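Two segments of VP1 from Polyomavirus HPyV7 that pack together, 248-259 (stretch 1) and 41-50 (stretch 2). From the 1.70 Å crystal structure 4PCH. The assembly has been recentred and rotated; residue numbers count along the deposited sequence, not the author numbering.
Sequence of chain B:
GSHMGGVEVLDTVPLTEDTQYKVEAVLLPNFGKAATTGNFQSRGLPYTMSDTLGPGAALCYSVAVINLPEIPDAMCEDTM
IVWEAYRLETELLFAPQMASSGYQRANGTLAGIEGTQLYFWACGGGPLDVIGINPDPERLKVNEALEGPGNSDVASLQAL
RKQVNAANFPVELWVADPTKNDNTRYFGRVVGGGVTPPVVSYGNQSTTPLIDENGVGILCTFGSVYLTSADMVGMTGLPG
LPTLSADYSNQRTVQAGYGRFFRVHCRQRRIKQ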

ATOM      1  N   TYR B 248     -26.466   0.131 -19.792  1.00 16.74           N
ATOM      2  CA  TYR B 248     -26.471  -1.145 -19.090  1.00 17.33           C
ATOM      3  C   TYR B 248     -26.375  -1.011 -17.575  1.00 18.56           C
ATOM      4  O   TYR B 248     -26.131  -2.001 -16.872  1.00 16.09           O
ATOM      5  CB  TYR B 248     -25.352  -2.054 -19.643  1.00 17.79           C
ATOM      6  CG  TYR B 248     -25.227  -1.898 -21.143  1.00 19.07           C
ATOM      7  CD1 TYR B 248     -26.215  -2.365 -21.976  1.00 20.40           C
ATOM      8  CD2 TYR B 248     -24.140  -1.231 -21.715  1.00 18.63           C
ATOM      9  CE1 TYR B 248     -26.141  -2.173 -23.353  1.00 22.19           C
ATOM     10  CE2 TYR B 248     -24.054  -1.047 -23.082  1.00 19.43           C
ATOM     11  CZ  TYR B 248     -25.054  -1.533 -23.895  1.00 21.56           C
ATOM     12  OH  TYR B 248     -24.984  -1.355 -25.261  1.00 24.14           O
ATOM     13  N   SER B 249     -26.622   0.187 -17.059  1.00 16.80           N
ATOM     14  CA  SER B 249     -26.525   0.418 -15.630  1.00 17.30           C
ATOM     15  C   SER B 249     -27.589  -0.371 -14.876  1.00 16.26           C
ATOM     16  O   SER B 249     -27.409  -0.686 -13.707  1.00 17.56           O
ATOM     17  CB  SER B 249     -26.652   1.904 -15.301  1.00 17.82           C
ATOM     18  OG  SER B 249     -27.865   2.454 -15.741  1.00 18.63           O
ATOM     19  N   ASN B 250     -28.708  -0.682 -15.558  1.00 16.51           N
ATOM     20  CA  ASN B 250     -29.758  -1.462 -14.912  1.00 17.75           C
ATOM     21  C   ASN B 250     -29.423  -2.954 -14.754  1.00 17.19           C
ATOM     22  O   ASN B 250     -30.255  -3.714 -14.195  1.00 20.28           O
ATOM     23  CB  ASN B 250     -31.110  -1.279 -15.618  1.00 18.81           C
ATOM     24  CG  ASN B 250     -31.162  -1.937 -16.995  1.00 21.22           C
ATOM     25  OD1 ASN B 250     -30.163  -2.417 -17.519  1.00 21.61           O
ATOM     26  ND2 ASN B 250     -32.348  -1.916 -17.609  1.00 24.39           N
ATOM     27  N   GLN B 251     -28.248  -3.369 -15.217  1.00 15.07           N
ATOM     28  CA  GLN B 251     -27.752  -4.740 -14.971  1.00 14.50           C
ATOM     29  C   GLN B 251     -26.626  -4.837 -13.929  1.00 15.46           C
ATOM     30  O   GLN B 251     -26.286  -5.943 -13.494  1.00 15.74           O
ATOM     31  CB  GLN B 251     -27.309  -5.392 -16.274  1.00 15.79           C
ATOM     32  CG  GLN B 251     -28.438  -5.590 -17.278  1.00 17.72           C
ATOM     33  CD  GLN B 251     -27.948  -6.137 -18.600  1.00 23.30           C
ATOM     34  OE1 GLN B 251     -26.754  -6.224 -18.838  1.00 21.71           O
ATOM     35  NE2 GLN B 251     -28.886  -6.501 -19.484  1.00 26.57           N
ATOM     36  N   ARG B 252     -26.098  -3.700 -13.471  1.00 13.85           N
ATOM     37  CA  ARG B 252     -24.998  -3.742 -12.508  1.00 12.78           C
ATOM     38  C   ARG B 252     -25.492  -4.412 -11.228  1.00 12.23           C
ATOM     39  O   ARG B 252     -26.603  -4.115 -10.730  1.00 13.03           O
ATOM     40  CB  ARG B 252     -24.459  -2.349 -12.200  1.00 14.11           C
ATOM     41  CG  ARG B 252     -23.871  -1.590 -13.369  1.00 14.77           C
ATOM     42  CD  ARG B 252     -22.549  -2.171 -13.823  1.00 13.43           C
ATOM     43  NE  ARG B 252     -21.479  -1.872 -12.862  1.00 13.53           N
ATOM     44  CZ  ARG B 252     -20.266  -2.397 -12.938  1.00 13.69           C
ATOM     45  NH1 ARG B 252     -19.964  -3.219 -13.937  1.00 14.39           N
ATOM     46  NH2 ARG B 252     -19.358  -2.116 -12.005  1.00 16.46           N
ATOM     47  N   THR B 253     -24.663  -5.320 -10.724  1.00 12.14           N
ATOM     48  CA  THR B 253     -25.009  -6.217  -9.645  1.00 12.51           C
ATOM     49  C   THR B 253     -23.901  -6.227  -8.597  1.00 11.69           C
ATOM     50  O   THR B 253     -22.729  -6.139  -8.936  1.00 11.44           O
ATOM     51  CB  THR B 253     -25.187  -7.595 -10.288  1.00 17.47           C
ATOM     52  OG1 THR B 253     -26.392  -7.574 -11.102  1.00 16.94           O
ATOM     53  CG2 THR B 253     -25.284  -8.642  -9.300  1.00 16.56           C
ATOM     54  N   VAL B 254     -24.246  -6.376  -7.333  1.00 11.18           N
ATOM     55  CA  VAL B 254     -23.214  -6.547  -6.302  1.00 10.03           C
ATOM     56  C   VAL B 254     -22.551  -7.914  -6.386  1.00 12.08           C
ATOM     57  O   VAL B 254     -23.228  -8.953  -6.473  1.00 12.44           O
ATOM     58  CB  VAL B 254     -23.802  -6.316  -4.896  1.00 11.53           C
ATOM     59  CG1 VAL B 254     -22.775  -6.637  -3.837  1.00 11.82           C
ATOM     60  CG2 VAL B 254     -24.312  -4.899  -4.789  1.00 11.95           C
ATOM     61  N   GLN B 255     -21.220  -7.912  -6.337  1.00 10.79           N
ATOM     62  CA  GLN B 255     -20.419  -9.127  -6.234  1.00 10.21           C
ATOM     63  C   GLN B 255     -19.961  -9.310  -4.827  1.00 10.20           C
ATOM     64  O   GLN B 255     -19.225  -8.473  -4.284  1.00 10.11           O
ATOM     65  CB  GLN B 255     -19.174  -9.054  -7.144  1.00 10.38           C
ATOM     66  CG  GLN B 255     -18.228 -10.251  -7.025  1.00 11.59           C
ATOM     67  CD  GLN B 255     -18.801 -11.483  -7.667  1.00 10.87           C
ATOM     68  OE1 GLN B 255     -18.944 -11.565  -8.921  1.00 12.06           O
ATOM     69  NE2 GLN B 255     -19.164 -12.449  -6.844  1.00 11.62           N
ATOM     70  N   ALA B 256     -20.385 -10.419  -4.218  1.00 10.09           N
ATOM     71  CA  ALA B 256     -19.903 -10.776  -2.897  1.00  9.82           C
ATOM     72  C   ALA B 256     -18.855 -11.872  -2.975  1.00 11.64           C
ATOM     73  O   ALA B 256     -18.657 -12.502  -4.009  1.00 11.85           O
ATOM     74  CB  ALA B 256     -21.076 -11.230  -2.017  1.00 10.52           C
ATOM     75  N   GLY B 257     -18.150 -12.096  -1.874  1.00 10.73           N
ATOM     76  CA  GLY B 257     -17.318 -13.300  -1.762  1.00 10.77           C
ATOM     77  C   GLY B 257     -18.158 -14.548  -1.910  1.00 11.44           C
ATOM     78  O   GLY B 257     -19.366 -14.520  -1.724  1.00 11.73           O
ATOM     79  N   TYR B 258     -17.515 -15.656  -2.273  1.00  9.98           N
ATOM     80  CA  TYR B 258     -18.186 -16.935  -2.382  1.00  9.24           C
ATOM     81  C   TYR B 258     -18.523 -17.537  -1.031  1.00 10.67           C
ATOM     82  O   TYR B 258     -19.326 -18.464  -0.918  1.00 13.69           O
ATOM     83  CB  TYR B 258     -17.262 -17.890  -3.101  1.00 10.80           C
ATOM     84  CG  TYR B 258     -16.940 -17.548  -4.537  1.00 10.77           C
ATOM     85  CD1 TYR B 258     -17.789 -16.743  -5.321  1.00 11.79           C
ATOM     86  CD2 TYR B 258     -15.858 -18.148  -5.157  1.00 11.05           C
ATOM     87  CE1 TYR B 258     -17.504 -16.514  -6.658  1.00 10.97           C
ATOM     88  CE2 TYR B 258     -15.588 -17.949  -6.511  1.00 10.58           C
ATOM     89  CZ  TYR B 258     -16.418 -17.127  -7.253  1.00 11.72           C
ATOM     90  OH  TYR B 258     -16.124 -16.973  -8.591  1.00 12.15           O
ATOM     91  N   GLY B 259     -17.815 -17.058  -0.024  1.00 11.86           N
ATOM     92  CA  GLY B 259     -17.959 -17.532   1.348  1.00 10.03           C
ATOM     93  C   GLY B 259     -16.847 -16.950   2.195  1.00 10.67           C
ATOM     94  O   GLY B 259     -15.851 -16.430   1.680  1.00 12.69           O
TER
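Stretch 2 41-50: QSRGLPYTMS

When two segments pair imperfectly, the polar backbone atoms left over at the irregularities are usually still satisfied, and the common remedies are side chains and ordered water. The packing of residues 41-50 of HPyV7 VP1 on residues 248-259 illustrates the principle. The two segments, at least 200 residues apart in sequence wherever they touch, run antiparallel and bury 681 Å² between them, both sides summed. T253 to A256 form a strand, stretch 2 has a weakly bonded one about R43 and G44, and the rest is largely loop or turn. S42 lies across from A256, R43 from Q255 (CA to CA 4.9 Å in both cases), P46 from T253 (CA to CA 4.6 Å) and T48 from N250 (CA to CA 5.4 Å).

Direct backbone pairing is sparse. The shortest backbone bond runs from A256 N to S42 O, 2.8 Å and nearly straight. Two residues on, G44 N reaches V254 O over 3.3 Å, a carbonyl that R43 CA also approaches to 3.2 Å in a CA-H...O contact. Stretch 2 then turns a corner at L45, and the next direct bond is Y47 N to R252 O, 3.0 Å.

Around the corner, water fills in between the direct bonds. V254 N and L45 O are 4.8 Å apart, too far for a direct bond; a water accepts from V254 N at 3.0 Å and donates to L45 O at 2.6 Å. Another donates both to G44 O (2.8 Å) and to T253 OG1 (2.7 Å), while T253 OG1 itself donates to Q251 O, 2.9 Å away within its own stretch. Farther along, a third water accepts from T48 N at 2.9 Å and donates to S249 O at 2.9 Å and R252 O at 2.8 Å.

R43 and Q255 project to the same face of the sheet, where R43 NE donates to Q255 OE1 at 2.8 Å, near the guanidinium plane; the bond from R43 NH2 to Q255 OE1, 3.0 Å, is weak. The amide's other end donates from Q255 NE2 to A256 O (2.9 Å) and to a water, 3.0 Å from Q255 NE2, that in turn donates to S42 OG at 2.7 Å.

One apolar contact is V254 CG2 to Y47 CD1, 3.9 Å; elsewhere carbons lie against carbonyl oxygens, P46 CB 3.3 Å from N250 O. Beyond it M49 points toward stretch 1, its CE 3.5 Å from S249 O.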

ATOM      1  N   GLN B  41     -26.502 -16.420  -2.111  1.00 15.19           N
ATOM      2  CA  GLN B  41     -26.065 -16.219  -3.493  1.00 15.10           C
ATOM      3  C   GLN B  41     -24.912 -15.229  -3.420  1.00 14.00           C
ATOM      4  O   GLN B  41     -24.887 -14.377  -2.520  1.00 12.85           O
ATOM      5  CB  GLN B  41     -27.195 -15.632  -4.357  1.00 20.16           C
ATOM      6  CG  GLN B  41     -28.285 -16.612  -4.746  1.00 29.58           C
ATOM      7  CD  GLN B  41     -28.518 -16.740  -6.252  1.00 41.40           C
ATOM      8  OE1 GLN B  41     -29.496 -16.186  -6.796  1.00 36.17           O
ATOM      9  NE2 GLN B  41     -27.625 -17.492  -6.943  1.00 29.26           N
ATOM     10  N   SER B  42     -23.963 -15.348  -4.351  1.00 12.65           N
ATOM     11  CA  SER B  42     -22.791 -14.462  -4.362  1.00 13.38           C
ATOM     12  C   SER B  42     -22.906 -13.245  -5.276  1.00 13.66           C
ATOM     13  O   SER B  42     -22.043 -12.387  -5.250  1.00 12.37           O
ATOM     14  CB  SER B  42     -21.506 -15.245  -4.689  1.00 12.53           C
ATOM     15  OG  SER B  42     -21.639 -15.962  -5.884  1.00 13.29           O
ATOM     16  N   ARG B  43     -23.948 -13.185  -6.096  1.00 12.65           N
ATOM     17  CA  ARG B  43     -24.341 -11.961  -6.788  1.00 11.56           C
ATOM     18  C   ARG B  43     -25.809 -11.710  -6.483  1.00 11.76           C
ATOM     19  O   ARG B  43     -26.603 -12.648  -6.475  1.00 14.28           O
ATOM     20  CB  ARG B  43     -24.144 -12.102  -8.276  1.00 13.95           C
ATOM     21  CG  ARG B  43     -22.686 -12.118  -8.676  1.00 12.98           C
ATOM     22  CD  ARG B  43     -22.501 -12.372 -10.154  1.00 13.50           C
ATOM     23  NE  ARG B  43     -21.073 -12.339 -10.490  1.00 12.76           N
ATOM     24  CZ  ARG B  43     -20.566 -12.195 -11.715  1.00 13.58           C
ATOM     25  NH1 ARG B  43     -21.337 -12.138 -12.804  1.00 13.38           N
ATOM     26  NH2 ARG B  43     -19.243 -12.190 -11.858  1.00 12.63           N
ATOM     27  N   GLY B  44     -26.134 -10.448  -6.258  1.00 13.75           N
ATOM     28  CA  GLY B  44     -27.508 -10.062  -5.980  1.00 15.98           C
ATOM     29  C   GLY B  44     -28.310  -9.909  -7.240  1.00 17.68           C
ATOM     30  O   GLY B  44     -27.826 -10.151  -8.361  1.00 16.62           O
ATOM     31  N   LEU B  45     -29.574  -9.537  -7.064  1.00 16.33           N
ATOM     32  CA  LEU B  45     -30.382  -9.046  -8.180  1.00 16.06           C
ATOM     33  C   LEU B  45     -29.763  -7.713  -8.573  1.00 14.49           C
ATOM     34  O   LEU B  45     -28.957  -7.167  -7.823  1.00 15.44           O
ATOM     35  CB  LEU B  45     -31.816  -8.795  -7.735  1.00 18.69           C
ATOM     36  CG  LEU B  45     -32.557 -10.021  -7.212  1.00 21.28           C
ATOM     37  CD1 LEU B  45     -33.907  -9.608  -6.644  1.00 24.46           C
ATOM     38  CD2 LEU B  45     -32.731 -11.045  -8.299  1.00 24.91           C
ATOM     39  N   PRO B  46     -30.110  -7.185  -9.761  1.00 15.50           N
ATOM     40  CA  PRO B  46     -29.568  -5.882 -10.164  1.00 15.37           C
ATOM     41  C   PRO B  46     -29.830  -4.857  -9.096  1.00 15.72           C
ATOM     42  O   PRO B  46     -30.945  -4.808  -8.532  1.00 14.82           O
ATOM     43  CB  PRO B  46     -30.352  -5.560 -11.454  1.00 16.31           C
ATOM     44  CG  PRO B  46     -30.664  -6.907 -12.014  1.00 18.09           C
ATOM     45  CD  PRO B  46     -30.958  -7.764 -10.805  1.00 16.08           C
ATOM     46  N   TYR B  47     -28.806  -4.090  -8.759  1.00 16.30           N
ATOM     47  CA  TYR B  47     -28.857  -3.198  -7.598  1.00 15.71           C
ATOM     48  C   TYR B  47     -29.768  -1.987  -7.854  1.00 17.30           C
ATOM     49  O   TYR B  47     -30.396  -1.468  -6.909  1.00 18.85           O
ATOM     50  CB  TYR B  47     -27.442  -2.769  -7.204  1.00 14.11           C
ATOM     51  CG  TYR B  47     -27.416  -1.941  -5.965  1.00 14.11           C
ATOM     52  CD1 TYR B  47     -27.369  -2.524  -4.695  1.00 14.75           C
ATOM     53  CD2 TYR B  47     -27.495  -0.562  -6.031  1.00 15.77           C
ATOM     54  CE1 TYR B  47     -27.374  -1.760  -3.551  1.00 15.71           C
ATOM     55  CE2 TYR B  47     -27.510   0.206  -4.887  1.00 15.88           C
ATOM     56  CZ  TYR B  47     -27.440  -0.393  -3.640  1.00 14.81           C
ATOM     57  OH  TYR B  47     -27.512   0.436  -2.528  1.00 16.52           O
ATOM     58  N   THR B  48     -29.870  -1.614  -9.135  1.00 16.59           N
ATOM     59  CA  THR B  48     -30.560  -0.428  -9.659  1.00 16.47           C
ATOM     60  C   THR B  48     -29.743   0.847  -9.393  1.00 18.32           C
ATOM     61  O   THR B  48     -28.894   0.889  -8.494  1.00 17.27           O
ATOM     62  CB  THR B  48     -31.988  -0.186  -9.103  1.00 21.35           C
ATOM     63  OG1 THR B  48     -31.895   0.415  -7.799  1.00 19.87           O
ATOM     64  CG2 THR B  48     -32.825  -1.489  -9.039  1.00 21.33           C
ATOM     65  N   MET B  49     -30.023   1.878 -10.180  1.00 16.76           N
ATOM     66  CA  MET B  49     -29.494   3.223  -9.948  1.00 17.94           C
ATOM     67  C   MET B  49     -30.478   4.088  -9.147  1.00 19.44           C
ATOM     68  O   MET B  49     -30.398   5.315  -9.176  1.00 20.14           O
ATOM     69  CB  MET B  49     -29.160   3.886 -11.289  1.00 19.25           C
ATOM     70  CG  MET B  49     -28.145   3.124 -12.142  1.00 20.39           C
ATOM     71  SD  MET B  49     -26.517   2.948 -11.406  1.00 19.23           S
ATOM     72  CE  MET B  49     -26.481   1.232 -10.907  1.00 18.35           C
ATOM     73  N   SER B  50     -31.382   3.452  -8.393  1.00 19.37           N
ATOM     74  CA  SER B  50     -32.486   4.146  -7.706  1.00 18.98           C
ATOM     75  C   SER B  50     -32.078   4.611  -6.295  1.00 18.43           C
ATOM     76  O   SER B  50     -30.991   4.308  -5.825  1.00 20.34           O
ATOM     77  CB  SER B  50     -33.705   3.210  -7.597  1.00 20.35           C
ATOM     78  OG  SER B  50     -33.503   2.240  -6.548  1.00 21.64           O
TER
HETATM   79  O   HOH W   1     -20.449 -14.846  -8.011  1.00 12.82           O
HETATM   80  O   HOH W   2     -27.953  -9.820 -11.172  1.00 21.22           O
HETATM   81  O   HOH W   3     -26.975  -6.555  -6.175  1.00 14.05           O
HETATM   82  O   HOH W   4     -28.473  -2.256 -11.571  1.00 16.46           O